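GH59 galactosidase (Clostridium cellulolyticum, PDB 2V4V) binds xylose through the family 6 carbohydrate-binding module described here, one part of a larger glycoside hydrolase that probably helps degrade plant cell-wall polysaccharides. Local coordinates at residues D48-F53 against S100-K105; D88-T93 against L119-W124; Y38-N43 against D107-F112; G64-R69 against C81-T86. All blocks are in the same frame, centred on the assembly; numbering follows the deposited sequence.

Contact 1 (D48-F53 against S100-K105)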
# COMPACT_ATOMS: atom_id res chain seq x y z
N ASP A 48 1.81 -18.80 7.37
CA ASP A 48 0.96 -19.59 6.48
C ASP A 48 -0.48 -19.28 6.88
O ASP A 48 -0.95 -19.74 7.93
CB ASP A 48 1.29 -21.08 6.64
CG ASP A 48 0.17 -22.01 6.19
OD1 ASP A 48 -0.22 -22.88 7.03
OD2 ASP A 48 -0.31 -21.89 5.03
N GLY A 49 -1.17 -18.49 6.07
CA GLY A 49 -2.56 -18.13 6.43
C GLY A 49 -3.15 -16.90 5.75
O GLY A 49 -4.33 -16.62 5.97
N VAL A 50 -2.36 -16.18 4.93
CA VAL A 50 -2.81 -14.86 4.39
C VAL A 50 -4.03 -15.00 3.49
O VAL A 50 -4.09 -15.93 2.66
CB VAL A 50 -1.68 -14.09 3.63
CG1 VAL A 50 -1.38 -14.73 2.23
CG2 VAL A 50 -2.06 -12.60 3.49
N GLY A 51 -5.01 -14.11 3.65
CA GLY A 51 -6.17 -14.10 2.76
C GLY A 51 -6.58 -12.72 2.23
O GLY A 51 -7.32 -12.61 1.27
N GLY A 52 -6.06 -11.65 2.85
CA GLY A 52 -6.55 -10.32 2.50
C GLY A 52 -5.58 -9.20 2.82
O GLY A 52 -4.58 -9.41 3.48
N PHE A 53 -5.95 -8.00 2.38
CA PHE A 53 -5.10 -6.78 2.56
C PHE A 53 -6.05 -5.60 2.77
O PHE A 53 -7.09 -5.51 2.12
CB PHE A 53 -4.30 -6.59 1.28
CG PHE A 53 -3.53 -5.28 1.17
CD1 PHE A 53 -2.19 -5.19 1.59
CD2 PHE A 53 -4.11 -4.17 0.54
CE1 PHE A 53 -1.48 -4.02 1.39
CE2 PHE A 53 -3.39 -3.00 0.35
CZ PHE A 53 -2.07 -2.93 0.78
N SER A 100 -3.63 -13.73 -2.80
CA SER A 100 -3.29 -15.14 -3.10
C SER A 100 -2.48 -15.75 -1.97
O SER A 100 -1.76 -15.05 -1.27
CB SER A 100 -2.42 -15.18 -4.35
OG SER A 100 -3.17 -14.72 -5.49
N GLY A 101 -2.58 -17.06 -1.84
CA GLY A 101 -1.85 -17.71 -0.77
C GLY A 101 -0.36 -17.58 -0.97
O GLY A 101 0.20 -17.83 -2.08
N VAL A 102 0.32 -17.25 0.14
CA VAL A 102 1.76 -17.19 0.14
C VAL A 102 2.32 -17.61 1.49
O VAL A 102 1.59 -17.63 2.49
CB VAL A 102 2.27 -15.82 -0.36
CG1 VAL A 102 2.37 -14.86 0.76
CG2 VAL A 102 3.63 -16.00 -1.02
N THR A 103 3.59 -17.98 1.50
CA THR A 103 4.25 -18.42 2.72
C THR A 103 5.49 -17.59 2.97
O THR A 103 5.96 -16.88 2.08
CB THR A 103 4.65 -19.91 2.64
OG1 THR A 103 5.28 -20.16 1.38
CG2 THR A 103 3.42 -20.80 2.77
N GLY A 104 6.02 -17.67 4.18
CA GLY A 104 7.40 -17.28 4.43
C GLY A 104 7.62 -15.78 4.41
O GLY A 104 6.68 -14.99 4.44
N LYS A 105 8.90 -15.42 4.35
CA LYS A 105 9.35 -14.04 4.47
C LYS A 105 9.62 -13.47 3.08
O LYS A 105 10.26 -14.12 2.25
CB LYS A 105 10.63 -14.03 5.30
CG LYS A 105 10.44 -14.31 6.79
CD LYS A 105 10.36 -15.83 7.04
CE LYS A 105 10.62 -16.23 8.49
NZ LYS A 105 10.02 -17.60 8.74
O HOH W 1 0.38 -16.58 4.57
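At one end of the beta-sandwich of this family 6 carbohydrate-binding module, Val50, just ahead of strand 52-59, rests on residues Ser100 to Val102 of the loop between strands 91-98 and 105-113. One methyl does most of the work. Val50 CG1 stands between its own backbone N and carbonyl carbon (chi1 74°) and comes down on the loop backbone, 3.5 Å from Ser100 O. Beyond that carbonyl the same CG1 lies 3.7 Å from Val102 N, so the methyl sits over the stretch of backbone around Gly101. It also meets Val102 methyl to methyl, CG1 to CG1 at 4.0 Å. Val50 is buried further against Tyr4 and Val99, while Val102 reaches Phe46 and Leu70. Nearer the surface, Asp48 CB only skirts Thr103 CG2 at 4.4 Å. A water spans the gap between the two backbones: it accepts from Val50 N at 2.8 Å and donates to Val102 O at 2.6 Å. Past Val50 the chain enters its strand through a classic beta bulge, in which Gly51 and Gly52 both face Ser128. The chemistry is therefore that of two loops joined by dispersion and by a bridging water, which gives the amide of buried Val50 a polar partner and ties it to the carbonyl of Val102.

Contact 2 (D88-T93 against L119-W124). With NA (sodium ion), chain C; XYP (beta-D-xylopyranose), chain B.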
# COMPACT_ATOMS: atom_id res chain seq x y z
N ASP A 88 -11.04 14.17 -0.72
CA ASP A 88 -10.06 15.05 -0.11
C ASP A 88 -8.78 14.28 0.14
O ASP A 88 -8.85 13.11 0.49
CB ASP A 88 -10.61 15.57 1.22
CG ASP A 88 -9.77 16.71 1.79
OD1 ASP A 88 -10.06 17.87 1.41
OD2 ASP A 88 -8.85 16.45 2.59
N TRP A 89 -7.62 14.95 -0.01
CA TRP A 89 -6.35 14.26 0.22
C TRP A 89 -6.13 13.80 1.65
O TRP A 89 -5.22 12.99 1.89
CB TRP A 89 -5.16 15.17 -0.14
CG TRP A 89 -5.03 15.38 -1.63
CD1 TRP A 89 -5.11 16.57 -2.32
CD2 TRP A 89 -4.84 14.36 -2.64
NE1 TRP A 89 -4.98 16.36 -3.68
CE2 TRP A 89 -4.81 15.01 -3.91
CE3 TRP A 89 -4.72 12.96 -2.59
CZ2 TRP A 89 -4.63 14.31 -5.11
CZ3 TRP A 89 -4.50 12.26 -3.81
CH2 TRP A 89 -4.50 12.93 -5.04
N GLN A 90 -6.92 14.33 2.58
CA GLN A 90 -6.74 13.98 4.00
C GLN A 90 -8.03 13.47 4.69
O GLN A 90 -8.14 13.54 5.91
CB GLN A 90 -6.11 15.16 4.77
CG GLN A 90 -4.71 15.55 4.28
CD GLN A 90 -3.66 14.45 4.59
OE1 GLN A 90 -3.87 13.59 5.47
NE2 GLN A 90 -2.53 14.50 3.89
N THR A 91 -8.96 12.91 3.88
CA THR A 91 -10.10 12.19 4.41
C THR A 91 -9.93 10.73 3.99
O THR A 91 -9.92 10.45 2.78
CB THR A 91 -11.38 12.74 3.80
OG1 THR A 91 -11.56 14.10 4.24
CG2 THR A 91 -12.59 11.86 4.16
N TYR A 92 -9.69 9.87 4.98
CA TYR A 92 -9.28 8.47 4.72
C TYR A 92 -10.44 7.50 4.81
O TYR A 92 -11.45 7.75 5.48
CB TYR A 92 -8.13 8.03 5.64
CG TYR A 92 -6.87 8.83 5.40
CD1 TYR A 92 -5.79 8.27 4.72
CD2 TYR A 92 -6.79 10.19 5.80
CE1 TYR A 92 -4.64 8.99 4.47
CE2 TYR A 92 -5.62 10.94 5.56
CZ TYR A 92 -4.56 10.34 4.86
OH TYR A 92 -3.38 11.03 4.57
N THR A 93 -10.25 6.38 4.14
CA THR A 93 -11.16 5.25 4.21
C THR A 93 -10.35 3.95 4.10
O THR A 93 -9.12 4.00 4.01
CB THR A 93 -12.20 5.34 3.11
OG1 THR A 93 -13.29 4.45 3.40
CG2 THR A 93 -11.57 5.07 1.73
N LEU A 119 -2.60 9.81 -7.40
CA LEU A 119 -3.56 8.72 -7.25
C LEU A 119 -4.24 8.68 -5.86
O LEU A 119 -5.50 8.72 -5.76
CB LEU A 119 -2.88 7.38 -7.54
CG LEU A 119 -2.17 7.30 -8.90
CD1 LEU A 119 -1.62 5.93 -9.02
CD2 LEU A 119 -3.03 7.60 -10.09
N PHE A 120 -3.44 8.54 -4.80
CA PHE A 120 -4.01 8.47 -3.44
C PHE A 120 -2.85 8.65 -2.47
O PHE A 120 -1.66 8.66 -2.90
CB PHE A 120 -4.67 7.09 -3.18
CG PHE A 120 -3.86 5.89 -3.75
CD1 PHE A 120 -2.71 5.41 -3.12
CD2 PHE A 120 -4.24 5.32 -4.99
CE1 PHE A 120 -1.96 4.35 -3.73
CE2 PHE A 120 -3.52 4.27 -5.57
CZ PHE A 120 -2.40 3.78 -4.94
N ASN A 121 -3.22 8.91 -1.21
CA ASN A 121 -2.26 8.96 -0.08
C ASN A 121 -2.47 7.67 0.74
O ASN A 121 -3.62 7.21 0.88
CB ASN A 121 -2.54 10.17 0.83
CG ASN A 121 -2.24 11.49 0.16
OD1 ASN A 121 -2.75 12.57 0.58
ND2 ASN A 121 -1.45 11.43 -0.89
N LEU A 122 -1.38 7.14 1.31
CA LEU A 122 -1.46 5.86 2.05
C LEU A 122 -0.96 6.13 3.46
O LEU A 122 0.17 6.56 3.63
CB LEU A 122 -0.59 4.77 1.36
CG LEU A 122 -0.44 3.43 2.06
CD1 LEU A 122 -1.80 2.66 2.10
CD2 LEU A 122 0.58 2.63 1.25
N ASN A 123 -1.81 5.87 4.45
CA ASN A 123 -1.46 6.09 5.84
C ASN A 123 -0.77 4.85 6.45
O ASN A 123 0.36 4.90 6.93
CB ASN A 123 -2.74 6.48 6.60
CG ASN A 123 -2.51 6.74 8.08
OD1 ASN A 123 -1.37 6.64 8.59
ND2 ASN A 123 -3.59 7.08 8.79
N TRP A 124 -1.43 3.70 6.34
CA TRP A 124 -0.91 2.44 6.86
C TRP A 124 -1.61 1.29 6.12
O TRP A 124 -2.55 1.53 5.39
CB TRP A 124 -1.09 2.33 8.40
CG TRP A 124 -2.49 2.45 8.89
CD1 TRP A 124 -3.08 3.59 9.37
CD2 TRP A 124 -3.49 1.43 8.96
NE1 TRP A 124 -4.37 3.36 9.74
CE2 TRP A 124 -4.65 2.03 9.51
CE3 TRP A 124 -3.50 0.05 8.66
CZ2 TRP A 124 -5.84 1.31 9.72
CZ3 TRP A 124 -4.69 -0.66 8.85
CH2 TRP A 124 -5.83 -0.02 9.39
NA NA C . 1.06 6.48 8.59
O1 XYP B . -0.63 18.77 -2.97
C1 XYP B . -0.31 17.39 -2.86
C2 XYP B . -0.89 16.93 -1.53
C3 XYP B . -0.63 15.44 -1.35
C4 XYP B . -1.06 14.67 -2.59
C5 XYP B . -0.49 15.33 -3.86
O2 XYP B . -0.25 17.57 -0.43
O3 XYP B . -1.31 14.95 -0.20
O4 XYP B . -0.61 13.34 -2.55
O5 XYP B . -0.87 16.68 -3.90
O HOH W 2 1.90 7.35 10.75
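Trp89 holds CG anti to its carbonyl carbon (chi1 -70°), and Asn121 holds its own CG in the same way; these two settings bring indole and amide together, the side chains crossing at about a right angle with their planes 32° apart. The benzo edge of the indole runs up to the neighbouring backbone, Trp89 CZ3 lying 3.8 Å from Phe120 CA. Over one face of the ring sits the xylose, its C4 above the centre and 3.8 Å from Trp89 CD2. The Asn121 amide lies beside the same sugar, close to its O3 and O4 and to the carbonyl of Trp89. Such an aromatic platform flanked by polar side chains is a familiar way for carbohydrate-binding modules to hold a sugar; here Gly31 and Tyr118 also line the pocket, and Glu21 and Phe32 add hydrogen bonds to the ligand. Trp89 itself rides on a type I turn from Asp88 to Thr91, at whose start the Asp88 side chain closes an Asx turn: Gln90 N donates to Asp88 OD2 at 2.9 Å. Farther along, Tyr92 OH gives its proton to Gln90 OE1 at 2.8 Å, arriving from above the carbonyl plane, while Gln90 NE2 bonds to Asp29. The Tyr92 ring crosses Asn123 at about a right angle, with CE1 3.8 Å from Asn123 CB. Asn123 OD1 and O both bind the sodium ion at 2.4 Å; Glu8, Glu10, Glu28 and a water complete the site, and Asn123 ND2 bonds to Glu25.

Contact 3 (Y38-N43 against D107-F112)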
# COMPACT_ATOMS: atom_id res chain seq x y z
N TYR A 38 6.45 3.48 -6.08
CA TYR A 38 6.23 2.36 -5.17
C TYR A 38 6.93 2.56 -3.84
O TYR A 38 7.81 3.41 -3.71
CB TYR A 38 6.67 1.04 -5.83
CG TYR A 38 8.14 0.96 -6.17
CD1 TYR A 38 9.10 0.63 -5.20
CD2 TYR A 38 8.56 1.18 -7.47
CE1 TYR A 38 10.47 0.55 -5.55
CE2 TYR A 38 9.92 1.07 -7.83
CZ TYR A 38 10.86 0.76 -6.87
OH TYR A 38 12.19 0.68 -7.30
N THR A 39 6.52 1.78 -2.85
CA THR A 39 7.26 1.71 -1.60
C THR A 39 7.56 0.23 -1.35
O THR A 39 6.84 -0.65 -1.86
CB THR A 39 6.47 2.30 -0.37
OG1 THR A 39 5.16 1.74 -0.31
CG2 THR A 39 6.38 3.82 -0.45
N VAL A 40 8.57 -0.00 -0.51
CA VAL A 40 9.05 -1.37 -0.24
C VAL A 40 9.15 -1.59 1.29
O VAL A 40 9.66 -0.70 1.99
CB VAL A 40 10.47 -1.60 -0.80
CG1 VAL A 40 10.81 -3.13 -0.70
CG2 VAL A 40 10.65 -1.01 -2.20
N TYR A 41 8.69 -2.74 1.78
CA TYR A 41 8.76 -3.08 3.17
C TYR A 41 9.50 -4.44 3.30
O TYR A 41 9.00 -5.40 2.89
CB TYR A 41 7.31 -3.13 3.77
CG TYR A 41 6.59 -1.84 3.46
CD1 TYR A 41 5.98 -1.64 2.24
CD2 TYR A 41 6.62 -0.80 4.33
CE1 TYR A 41 5.41 -0.45 1.93
CE2 TYR A 41 6.02 0.38 4.05
CZ TYR A 41 5.45 0.59 2.83
OH TYR A 41 4.89 1.80 2.54
N ASN A 42 10.74 -4.40 3.83
CA ASN A 42 11.56 -5.60 3.81
C ASN A 42 11.15 -6.61 4.87
O ASN A 42 10.69 -6.27 5.97
CB ASN A 42 13.04 -5.26 4.04
CG ASN A 42 13.66 -4.51 2.87
OD1 ASN A 42 13.04 -4.29 1.84
ND2 ASN A 42 14.92 -4.11 3.04
N ASN A 43 11.41 -7.88 4.54
CA ASN A 43 11.35 -8.95 5.54
C ASN A 43 10.00 -9.02 6.24
O ASN A 43 9.92 -9.05 7.49
CB ASN A 43 12.43 -8.74 6.60
CG ASN A 43 13.81 -8.70 6.00
OD1 ASN A 43 14.06 -9.34 4.98
ND2 ASN A 43 14.72 -7.92 6.63
N ASP A 107 10.10 -9.46 0.78
CA ASP A 107 10.02 -7.99 0.78
C ASP A 107 8.75 -7.62 0.00
O ASP A 107 8.51 -8.12 -1.10
CB ASP A 107 11.22 -7.35 0.11
CG ASP A 107 12.56 -7.75 0.75
OD1 ASP A 107 12.60 -8.05 1.96
OD2 ASP A 107 13.55 -7.73 0.01
N VAL A 108 7.96 -6.71 0.58
CA VAL A 108 6.68 -6.41 -0.02
C VAL A 108 6.80 -5.08 -0.77
O VAL A 108 7.13 -4.06 -0.14
CB VAL A 108 5.55 -6.34 1.03
CG1 VAL A 108 4.32 -5.72 0.44
CG2 VAL A 108 5.21 -7.74 1.56
N TYR A 109 6.50 -5.10 -2.08
CA TYR A 109 6.45 -3.87 -2.89
C TYR A 109 5.02 -3.50 -3.10
O TYR A 109 4.26 -4.30 -3.66
CB TYR A 109 7.10 -4.10 -4.26
CG TYR A 109 8.60 -4.22 -4.16
CD1 TYR A 109 9.45 -3.22 -4.68
CD2 TYR A 109 9.20 -5.34 -3.54
CE1 TYR A 109 10.85 -3.34 -4.59
CE2 TYR A 109 10.58 -5.46 -3.44
CZ TYR A 109 11.40 -4.46 -3.95
OH TYR A 109 12.78 -4.61 -3.84
N LEU A 110 4.66 -2.28 -2.66
CA LEU A 110 3.36 -1.73 -3.00
C LEU A 110 3.59 -0.78 -4.19
O LEU A 110 4.23 0.25 -4.06
CB LEU A 110 2.74 -1.01 -1.81
CG LEU A 110 2.59 -1.84 -0.52
CD1 LEU A 110 1.88 -0.97 0.49
CD2 LEU A 110 1.79 -3.14 -0.81
N VAL A 111 3.09 -1.19 -5.36
CA VAL A 111 3.36 -0.53 -6.63
C VAL A 111 2.08 0.17 -7.06
O VAL A 111 1.01 -0.44 -7.14
CB VAL A 111 3.85 -1.51 -7.72
CG1 VAL A 111 4.18 -0.75 -9.01
CG2 VAL A 111 5.09 -2.29 -7.22
N PHE A 112 2.16 1.49 -7.25
CA PHE A 112 0.94 2.28 -7.38
C PHE A 112 0.66 2.51 -8.85
O PHE A 112 1.50 3.05 -9.57
CB PHE A 112 1.13 3.61 -6.63
CG PHE A 112 1.63 3.42 -5.21
CD1 PHE A 112 0.93 2.54 -4.34
CD2 PHE A 112 2.76 4.06 -4.75
CE1 PHE A 112 1.39 2.32 -3.02
CE2 PHE A 112 3.23 3.89 -3.44
CZ PHE A 112 2.54 3.02 -2.56
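Val40 and Tyr109 lie side by side and point the same way across an antiparallel pair of neighbouring strands, 38-48 and 105-113, within the five-stranded sheet of the beta-sandwich. Val40 CG1 sits over one face of the Tyr109 ring as a CH-pi contact, 3.6 Å from the centroid and 16° off the normal, while Val40 CG2 presses close to CE1 of that ring at 3.3 Å. Tyr38 also runs alongside Tyr109, but obliquely, its ring plane turned 51° from the other and CD1 meeting CD1 at 3.9 Å. On the opposite face, which looks into the sandwich, the Tyr41 ring crosses Leu110 at about a right angle, CE1 3.8 Å from Leu110 CD1. Tyr41 OH takes the proton of Thr39 OG1 at 2.9 Å and also bonds to Ala9 O, and the ring meets Phe125 of the other sheet edge-to-face. Backbone bonds join the hydrogen-bonded pairs Thr39-Leu110 and Tyr41-Val108, two to each. Where strand 38-48 turns a corner, the pairing ends on a side chain: Asn43 N donates to Asp107 OD1 at 2.8 Å, using the anti lone pair of that oxygen.

Contact 4 (G64-R69 against C81-T86)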
# COMPACT_ATOMS: atom_id res chain seq x y z
N GLY A 64 -6.87 4.69 -7.79
CA GLY A 64 -5.99 3.89 -8.63
C GLY A 64 -5.92 2.52 -8.00
O GLY A 64 -6.86 2.12 -7.30
N ASN A 65 -4.83 1.79 -8.24
CA ASN A 65 -4.67 0.44 -7.68
C ASN A 65 -3.33 0.35 -6.94
O ASN A 65 -2.36 1.00 -7.34
CB ASN A 65 -4.60 -0.64 -8.78
CG ASN A 65 -5.96 -0.94 -9.42
OD1 ASN A 65 -7.03 -0.72 -8.80
ND2 ASN A 65 -5.93 -1.49 -10.65
N ILE A 66 -3.32 -0.46 -5.87
CA ILE A 66 -2.07 -0.82 -5.18
C ILE A 66 -1.79 -2.25 -5.57
O ILE A 66 -2.50 -3.16 -5.17
CB ILE A 66 -2.19 -0.75 -3.64
CG1 ILE A 66 -2.67 0.64 -3.19
CG2 ILE A 66 -0.85 -1.17 -3.00
CD1 ILE A 66 -2.94 0.75 -1.69
N GLU A 67 -0.79 -2.45 -6.42
CA GLU A 67 -0.37 -3.79 -6.77
C GLU A 67 0.55 -4.29 -5.69
O GLU A 67 1.52 -3.61 -5.32
CB GLU A 67 0.35 -3.80 -8.13
CG GLU A 67 -0.64 -3.63 -9.29
CD GLU A 67 0.02 -3.71 -10.68
OE1 GLU A 67 1.24 -3.70 -10.76
OE2 GLU A 67 -0.74 -3.76 -11.68
N ILE A 68 0.26 -5.48 -5.17
CA ILE A 68 1.07 -6.00 -4.08
C ILE A 68 1.98 -7.08 -4.69
O ILE A 68 1.49 -8.15 -5.05
CB ILE A 68 0.20 -6.68 -3.01
CG1 ILE A 68 -0.84 -5.70 -2.45
CG2 ILE A 68 1.04 -7.19 -1.85
CD1 ILE A 68 -2.08 -6.38 -1.90
N ARG A 69 3.30 -6.78 -4.75
CA ARG A 69 4.23 -7.64 -5.45
C ARG A 69 5.33 -8.10 -4.48
O ARG A 69 5.66 -7.40 -3.52
CB ARG A 69 4.86 -6.89 -6.62
CG ARG A 69 3.85 -6.70 -7.78
CD ARG A 69 4.42 -5.91 -8.96
NE ARG A 69 3.40 -5.70 -9.97
CZ ARG A 69 3.02 -6.61 -10.87
NH1 ARG A 69 3.60 -7.84 -10.92
NH2 ARG A 69 2.06 -6.29 -11.76
N CYS A 81 -5.17 -3.98 -4.99
CA CYS A 81 -6.16 -3.36 -4.08
C CYS A 81 -6.73 -2.13 -4.79
O CYS A 81 -5.99 -1.16 -5.05
CB CYS A 81 -5.45 -2.87 -2.84
SG CYS A 81 -6.67 -2.40 -1.56
N PRO A 82 -8.04 -2.14 -5.10
CA PRO A 82 -8.58 -0.96 -5.76
C PRO A 82 -8.77 0.14 -4.75
O PRO A 82 -9.26 -0.07 -3.63
CB PRO A 82 -9.95 -1.43 -6.29
CG PRO A 82 -10.39 -2.47 -5.30
CD PRO A 82 -9.07 -3.16 -4.83
N VAL A 83 -8.43 1.37 -5.17
CA VAL A 83 -8.61 2.56 -4.31
C VAL A 83 -9.49 3.59 -5.02
O VAL A 83 -9.24 3.88 -6.18
CB VAL A 83 -7.24 3.25 -4.02
CG1 VAL A 83 -7.46 4.56 -3.30
CG2 VAL A 83 -6.28 2.29 -3.24
N ALA A 84 -10.48 4.13 -4.31
CA ALA A 84 -11.43 5.07 -4.90
C ALA A 84 -11.35 6.42 -4.21
O ALA A 84 -10.98 6.52 -3.04
CB ALA A 84 -12.84 4.51 -4.82
N GLY A 85 -11.69 7.47 -4.95
CA GLY A 85 -11.64 8.85 -4.45
C GLY A 85 -12.36 8.93 -3.11
O GLY A 85 -13.32 8.18 -2.82
N THR A 86 -11.92 9.86 -2.26
CA THR A 86 -12.60 10.12 -0.98
C THR A 86 -13.02 11.59 -0.86
O THR A 86 -13.55 12.03 0.19
CB THR A 86 -11.70 9.81 0.22
OG1 THR A 86 -10.52 10.65 0.14
CG2 THR A 86 -11.30 8.35 0.23
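Ile66 spreads its side chain over Cys81 and Val83. CB faces Cys81 CB at 4.0 Å, and CG1, anti to the carbonyl carbon (chi1 -55°), runs obliquely across to Val83, where Val83 CG2 is 4.0 Å from it and equally near Ile66 CD1. Val83 CB in turn packs on the backbone opposite, 3.5 Å from Gly64 O. This face looks into the sandwich: Ala55, Phe53 and Val57 of strand 52-59 cover Ile66, Cys81 and Val83 respectively. The two segments belong to the beta hairpin of strands 64-70 and 77-83, the second of which is outermost in its five-stranded sheet. Paired backbone bonds close the hydrogen-bonded pairs Ile66-Cys81 and Gly64-Val83; the straightest is Cys81 N to Ile66 O, 2.8 Å with 174° at the hydrogen. Between them Asn65 faces Pro82 in a non-hydrogen-bonded pair, a position where proline, lacking an N-H, costs the hairpin no bond, and Asn65 CA instead makes a CA-H...O contact of 3.3 Å with Cys81 O. Two residues beyond Asn65, the face it shares carries a salt bridge within strand 64-70. Arg69 grips Glu67 side-on, NE at 3.0 Å and NH2 at 2.9 Å from the same oxygen, OE1, which lies in the guanidinium plane but is approached from above one face of its own carboxylate. Lys113 is a second cationic partner of Glu67 OE1.

The two sheets of the sandwich meet between these contacts. Strand 105-113 of contact 3 pairs with strand 64-70 of contact 4, and Leu110 packs on Ile66 and Ile68 behind that pairing. Phe53 of contact 1 enters the interior from the facing sheet with CG 3.6 Å from Ile68 CD1, while Phe120, just ahead of strand 121-128, brings CE1 to 3.5 Å from Phe112 CD1. Contact 2 alone holds residues of the xylose pocket and the sodium site; its centre is 25 Å from that of contact 1, across the centre of the chain. The side chains of Phe112 and Val83 lie about 10 and 11 Å from the sugar, and that of Tyr41 about 9 Å from the sodium.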